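Local coordinates for protein diguanylate cyclase (Vibrio cholerae serotype O1, PDB 6EIB) that catalyses, through its GGEEF domain, the magnesium-dependent condensation of two GTP molecules into the second messenger c-di-GMP, and takes part in biofilm formation, at residues I34-D39 with I117-G122; T93-A98 with A121-L126. All blocks are in the same frame, centred on the assembly; numbering follows the deposited sequence.

Contact 1: I34-D39 with I117-G122; sequences ISIDID and IYLCAG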
loop_
_atom_site.group_PDB
_atom_site.type_symbol
_atom_site.label_atom_id
_atom_site.label_comp_id
_atom_site.label_asym_id
_atom_site.label_seq_id
_atom_site.Cartn_x
_atom_site.Cartn_y
_atom_site.Cartn_z
ATOM N N ILE A 34 1.397 3.613 3.514
ATOM C CA ILE A 34 0.400 2.512 3.468
ATOM C C ILE A 34 1.052 1.258 2.974
ATOM O O ILE A 34 1.662 1.264 1.905
ATOM C CB ILE A 34 -0.777 2.803 2.506
ATOM C CG1 ILE A 34 -1.463 4.129 2.848
ATOM C CG2 ILE A 34 -1.801 1.627 2.571
ATOM C CD1 ILE A 34 -2.376 4.696 1.663
ATOM N N SER A 35 0.897 0.178 3.728
ATOM C CA SER A 35 1.369 -1.130 3.321
ATOM C C SER A 35 0.196 -1.979 2.912
ATOM O O SER A 35 -0.779 -2.051 3.644
ATOM C CB SER A 35 2.107 -1.844 4.470
ATOM O OG SER A 35 3.265 -1.121 4.831
ATOM N N ILE A 36 0.268 -2.583 1.738
ATOM C CA ILE A 36 -0.856 -3.335 1.191
ATOM C C ILE A 36 -0.397 -4.707 0.838
ATOM O O ILE A 36 0.692 -4.860 0.320
ATOM C CB ILE A 36 -1.448 -2.637 -0.058
ATOM C CG1 ILE A 36 -2.210 -1.390 0.372
ATOM C CG2 ILE A 36 -2.406 -3.585 -0.820
ATOM C CD1 ILE A 36 -2.653 -0.504 -0.797
ATOM N N ASP A 37 -1.192 -5.726 1.178
ATOM C CA ASP A 37 -0.879 -7.071 0.746
ATOM C C ASP A 37 -2.150 -7.671 0.151
ATOM O O ASP A 37 -3.216 -7.623 0.747
ATOM C CB ASP A 37 -0.344 -7.919 1.902
ATOM C CG ASP A 37 0.316 -9.213 1.420
ATOM O OD1 ASP A 37 1.398 -9.137 0.784
ATOM O OD2 ASP A 37 -0.189 -10.304 1.738
ATOM N N ILE A 38 -2.011 -8.219 -1.041
ATOM C CA ILE A 38 -3.118 -8.869 -1.711
ATOM C C ILE A 38 -3.416 -10.217 -1.055
ATOM O O ILE A 38 -2.486 -11.024 -0.832
ATOM C CB ILE A 38 -2.805 -9.064 -3.183
ATOM C CG1 ILE A 38 -2.576 -7.675 -3.836
ATOM C CG2 ILE A 38 -3.941 -9.859 -3.866
ATOM C CD1 ILE A 38 -2.047 -7.754 -5.274
ATOM N N ASP A 39 -4.690 -10.451 -0.740
ATOM C CA ASP A 39 -5.094 -11.704 -0.073
ATOM C C ASP A 39 -5.113 -12.843 -1.063
ATOM O O ASP A 39 -5.598 -12.671 -2.179
ATOM C CB ASP A 39 -6.487 -11.577 0.572
ATOM C CG ASP A 39 -6.510 -10.618 1.768
ATOM O OD1 ASP A 39 -5.718 -10.855 2.703
ATOM O OD2 ASP A 39 -7.310 -9.618 1.752
ATOM N N ILE A 117 -11.205 -10.415 -5.738
ATOM C CA ILE A 117 -9.930 -10.484 -5.035
ATOM C C ILE A 117 -9.888 -9.358 -4.003
ATOM O O ILE A 117 -10.425 -8.272 -4.248
ATOM C CB ILE A 117 -8.745 -10.378 -6.028
ATOM C CG1 ILE A 117 -8.949 -11.349 -7.184
ATOM C CG2 ILE A 117 -7.383 -10.663 -5.356
ATOM C CD1 ILE A 117 -7.861 -11.253 -8.259
ATOM N N TYR A 118 -9.218 -9.599 -2.877
ATOM C CA TYR A 118 -9.248 -8.683 -1.742
ATOM C C TYR A 118 -7.817 -8.336 -1.292
ATOM O O TYR A 118 -6.856 -9.028 -1.644
ATOM C CB TYR A 118 -10.055 -9.315 -0.571
ATOM C CG TYR A 118 -11.451 -9.759 -0.967
ATOM C CD1 TYR A 118 -12.519 -8.870 -0.893
ATOM C CD2 TYR A 118 -11.702 -11.046 -1.457
ATOM C CE1 TYR A 118 -13.807 -9.251 -1.275
ATOM C CE2 TYR A 118 -13.020 -11.426 -1.873
ATOM C CZ TYR A 118 -14.040 -10.517 -1.762
ATOM O OH TYR A 118 -15.338 -10.825 -2.136
ATOM N N LEU A 119 -7.681 -7.282 -0.496
ATOM C CA LEU A 119 -6.372 -6.902 0.012
ATOM C C LEU A 119 -6.527 -6.463 1.453
ATOM O O LEU A 119 -7.648 -6.230 1.897
ATOM C CB LEU A 119 -5.756 -5.784 -0.873
ATOM C CG LEU A 119 -6.440 -4.414 -0.997
ATOM C CD1 LEU A 119 -6.109 -3.497 0.188
ATOM C CD2 LEU A 119 -6.028 -3.753 -2.314
ATOM N N CYS A 120 -5.425 -6.379 2.199
ATOM C CA CYS A 120 -5.459 -5.766 3.527
ATOM C C CYS A 120 -4.482 -4.619 3.478
ATOM O O CYS A 120 -3.601 -4.622 2.631
ATOM C CB CYS A 120 -5.050 -6.732 4.641
ATOM S SG CYS A 120 -6.321 -8.011 4.935
ATOM N N ALA A 121 -4.612 -3.676 4.403
ATOM C CA ALA A 121 -3.717 -2.527 4.395
ATOM C C ALA A 121 -3.417 -2.131 5.811
ATOM O O ALA A 121 -4.276 -2.260 6.701
ATOM C CB ALA A 121 -4.355 -1.317 3.607
ATOM N N GLY A 122 -2.188 -1.675 6.039
ATOM C CA GLY A 122 -1.854 -1.115 7.332
ATOM C C GLY A 122 -1.356 0.304 7.053
ATOM O O GLY A 122 -0.687 0.535 6.036
HETATM O O HOH W 1 -8.471 -12.487 -2.490
#

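Contact 2: T93-A98 with A121-L126; sequences TAFHLA and AGVSSL. With SO4 (sulfate ion), chain E.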
loop_
_atom_site.group_PDB
_atom_site.type_symbol
_atom_site.label_atom_id
_atom_site.label_comp_id
_atom_site.label_asym_id
_atom_site.label_seq_id
_atom_site.Cartn_x
_atom_site.Cartn_y
_atom_site.Cartn_z
ATOM N N THR A 93 -6.047 10.858 6.561
ATOM C CA THR A 93 -6.310 10.998 5.136
ATOM C C THR A 93 -5.798 9.741 4.437
ATOM O O THR A 93 -6.522 9.117 3.655
ATOM C CB THR A 93 -5.630 12.248 4.577
ATOM O OG1 THR A 93 -6.087 13.397 5.305
ATOM C CG2 THR A 93 -5.945 12.417 3.091
ATOM N N ALA A 94 -4.592 9.304 4.804
ATOM C CA ALA A 94 -4.027 8.089 4.224
ATOM C C ALA A 94 -4.905 6.870 4.527
ATOM O O ALA A 94 -5.081 6.014 3.675
ATOM C CB ALA A 94 -2.595 7.852 4.750
ATOM N N PHE A 95 -5.445 6.798 5.737
ATOM C CA PHE A 95 -6.294 5.693 6.111
ATOM C C PHE A 95 -7.537 5.671 5.210
ATOM O O PHE A 95 -7.913 4.628 4.659
ATOM C CB PHE A 95 -6.693 5.803 7.576
ATOM C CG PHE A 95 -7.570 4.680 8.040
ATOM C CD1 PHE A 95 -7.031 3.426 8.342
ATOM C CD2 PHE A 95 -8.934 4.865 8.155
ATOM C CE1 PHE A 95 -7.865 2.377 8.757
ATOM C CE2 PHE A 95 -9.775 3.823 8.577
ATOM C CZ PHE A 95 -9.236 2.583 8.871
ATOM N N HIS A 96 -8.140 6.842 5.035
ATOM C CA HIS A 96 -9.305 6.926 4.183
ATOM C C HIS A 96 -8.982 6.498 2.754
ATOM O O HIS A 96 -9.733 5.741 2.147
ATOM C CB HIS A 96 -9.858 8.341 4.182
ATOM C CG HIS A 96 -10.475 8.745 5.481
ATOM N ND1 HIS A 96 -11.135 7.849 6.297
ATOM C CD2 HIS A 96 -10.582 9.955 6.084
ATOM C CE1 HIS A 96 -11.599 8.487 7.360
ATOM N NE2 HIS A 96 -11.282 9.767 7.253
ATOM N N LEU A 97 -7.844 6.935 2.229
ATOM C CA LEU A 97 -7.421 6.502 0.909
ATOM C C LEU A 97 -7.223 4.997 0.870
ATOM O O LEU A 97 -7.623 4.310 -0.088
ATOM C CB LEU A 97 -6.135 7.198 0.506
ATOM C CG LEU A 97 -6.303 8.706 0.342
ATOM C CD1 LEU A 97 -4.935 9.335 0.120
ATOM C CD2 LEU A 97 -7.308 9.055 -0.792
ATOM N N ALA A 98 -6.624 4.476 1.929
ATOM C CA ALA A 98 -6.375 3.043 1.953
ATOM C C ALA A 98 -7.682 2.274 1.894
ATOM O O ALA A 98 -7.771 1.274 1.170
ATOM C CB ALA A 98 -5.580 2.671 3.176
ATOM N N ALA A 121 -4.612 -3.676 4.403
ATOM C CA ALA A 121 -3.717 -2.527 4.395
ATOM C C ALA A 121 -3.417 -2.131 5.811
ATOM O O ALA A 121 -4.276 -2.260 6.701
ATOM C CB ALA A 121 -4.355 -1.317 3.607
ATOM N N GLY A 122 -2.188 -1.675 6.039
ATOM C CA GLY A 122 -1.854 -1.115 7.332
ATOM C C GLY A 122 -1.356 0.304 7.053
ATOM O O GLY A 122 -0.687 0.535 6.036
ATOM N N VAL A 123 -1.644 1.229 7.955
ATOM C CA VAL A 123 -1.296 2.650 7.750
ATOM C C VAL A 123 -0.550 3.284 8.924
ATOM O O VAL A 123 -0.912 3.106 10.088
ATOM C CB VAL A 123 -2.557 3.485 7.523
ATOM C CG1 VAL A 123 -2.181 4.908 7.133
ATOM C CG2 VAL A 123 -3.453 2.825 6.476
ATOM N N SER A 124 0.494 4.056 8.639
ATOM C CA SER A 124 1.081 4.820 9.706
ATOM C C SER A 124 1.634 6.075 9.093
ATOM O O SER A 124 1.426 6.350 7.902
ATOM C CB SER A 124 2.198 4.034 10.430
ATOM O OG SER A 124 2.545 4.661 11.676
ATOM N N SER A 125 2.365 6.823 9.903
ATOM C CA SER A 125 2.989 8.035 9.409
ATOM C C SER A 125 4.211 8.413 10.242
ATOM O O SER A 125 4.429 7.871 11.325
ATOM C CB SER A 125 1.984 9.175 9.396
ATOM O OG SER A 125 1.639 9.535 10.713
ATOM N N LEU A 126 4.980 9.391 9.760
ATOM C CA LEU A 126 6.175 9.844 10.480
ATOM C C LEU A 126 5.804 10.282 11.899
ATOM O O LEU A 126 4.825 11.014 12.081
ATOM C CB LEU A 126 6.826 11.017 9.732
ATOM C CG LEU A 126 8.012 11.769 10.353
ATOM C CD1 LEU A 126 9.227 10.919 10.355
ATOM C CD2 LEU A 126 8.251 13.105 9.632
HETATM S S SO4 E . 0.108 13.068 11.230
HETATM O O1 SO4 E . 1.028 12.144 10.573
HETATM O O2 SO4 E . -1.173 13.037 10.543
HETATM O O3 SO4 E . -0.073 12.700 12.627
HETATM O O4 SO4 E . 0.636 14.447 11.120
#

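Contact 1: I34-D39 with I117-G122
Strands 34-38 and 119-122 run antiparallel as neighbours, their short axes 160° apart in direction. S35-G122 and D37-C120 are hydrogen-bonded pairs, alternating with the non-hydrogen-bonded pairs I36-A121 and I38-L119. At one end S35 N gives a nearly straight bond to G122 O (2.8 Å), almost along the C=O axis. Beyond the last pair, D39 N reaches Y118 O at 2.7 Å from above the carbonyl plane, and a water linking D39 O to Y118 N extends the join. On the apolar face I36 CG2, anti to its backbone N, lies 3.8 Å from L119 CD1; L119 holds CG in the crowded position between N and carbonyl carbon (chi1 62°), and both its methyls meet that one branch. I38 and I117 cross obliquely through their CG2 methyls, also 3.8 Å apart. The D39 carboxylate lies against C120 SG, which is on the face of S35 and D37, while its OD2 accepts a bond from N153 N. D37 and I38 belong to the probable Mg(2+) site; the carboxylate of D37 lies close to that of E80, a like-charge proximity a bound cation could relieve. Helices 50-67 and 91-107 cover the face of I36, I38 and L119, helix 133-148 packs on S35 and C120, and strands 81-87 and 154-157 flank the pair, which forms the interior of the central sheet of the GGDEF domain.

Contact 2: T93-A98 with A121-L126
V123 CG1 stands anti to its backbone N (chi1 -173°) and CG2 anti to the carbonyl carbon, so the two methyls divide the helix surface. CG1 meets A94 CB at 3.8 Å and also lies against the backbone at F95 N. CG2 touches A98 CB at 3.9 Å, one helical turn on from A94. F95 CG is likewise anti to its backbone N; the side chain crosses V123 at about a right angle, and its CD1 lies 4.1 Å from V123 CG2. A98 CB also reaches A121 CB, 4.2 Å away. The small alanines let helix 93-98 settle onto strand 121-125, the axes of these short segments 8.3 Å apart at closest approach and running nearly antiparallel (164°). No hydrogen bond crosses this apolar interface. Further along, S125 OG sits in the crowded position between N and carbonyl carbon (chi1 68°) and donates to sulfate O1 at 2.7 Å; H90 and V91 also bind this ion, probably from the crystallisation liquor. The contact is α/β packing of helix 91-107 on the central sheet: A94 touches S32 and A98 I34 of strand 31-38, A94 meets L86 of strand 81-87, and F95 touches C155 and I157 of strand 154-157.

How the contacts relate
Both contacts are buried within the GGDEF domain and share A121 and G122 on strand 119-125. Contact 1 joins that strand to its neighbour within the sheet, chiefly by backbone hydrogen bonds; contact 2 lays a helix on the sheet mainly through methyl groups and one aromatic ring. I34 ties them together: its CG2 packs 4.0 Å from A98 CB, and its CD1 lies against A94 O, so helix 93-98 rests on both strands of contact 1. The first contact also carries residues of the probable metal site, whereas the second is apolar between helix and strand; a sulfate lies beyond it, at the strand's far end, on partly exposed S125.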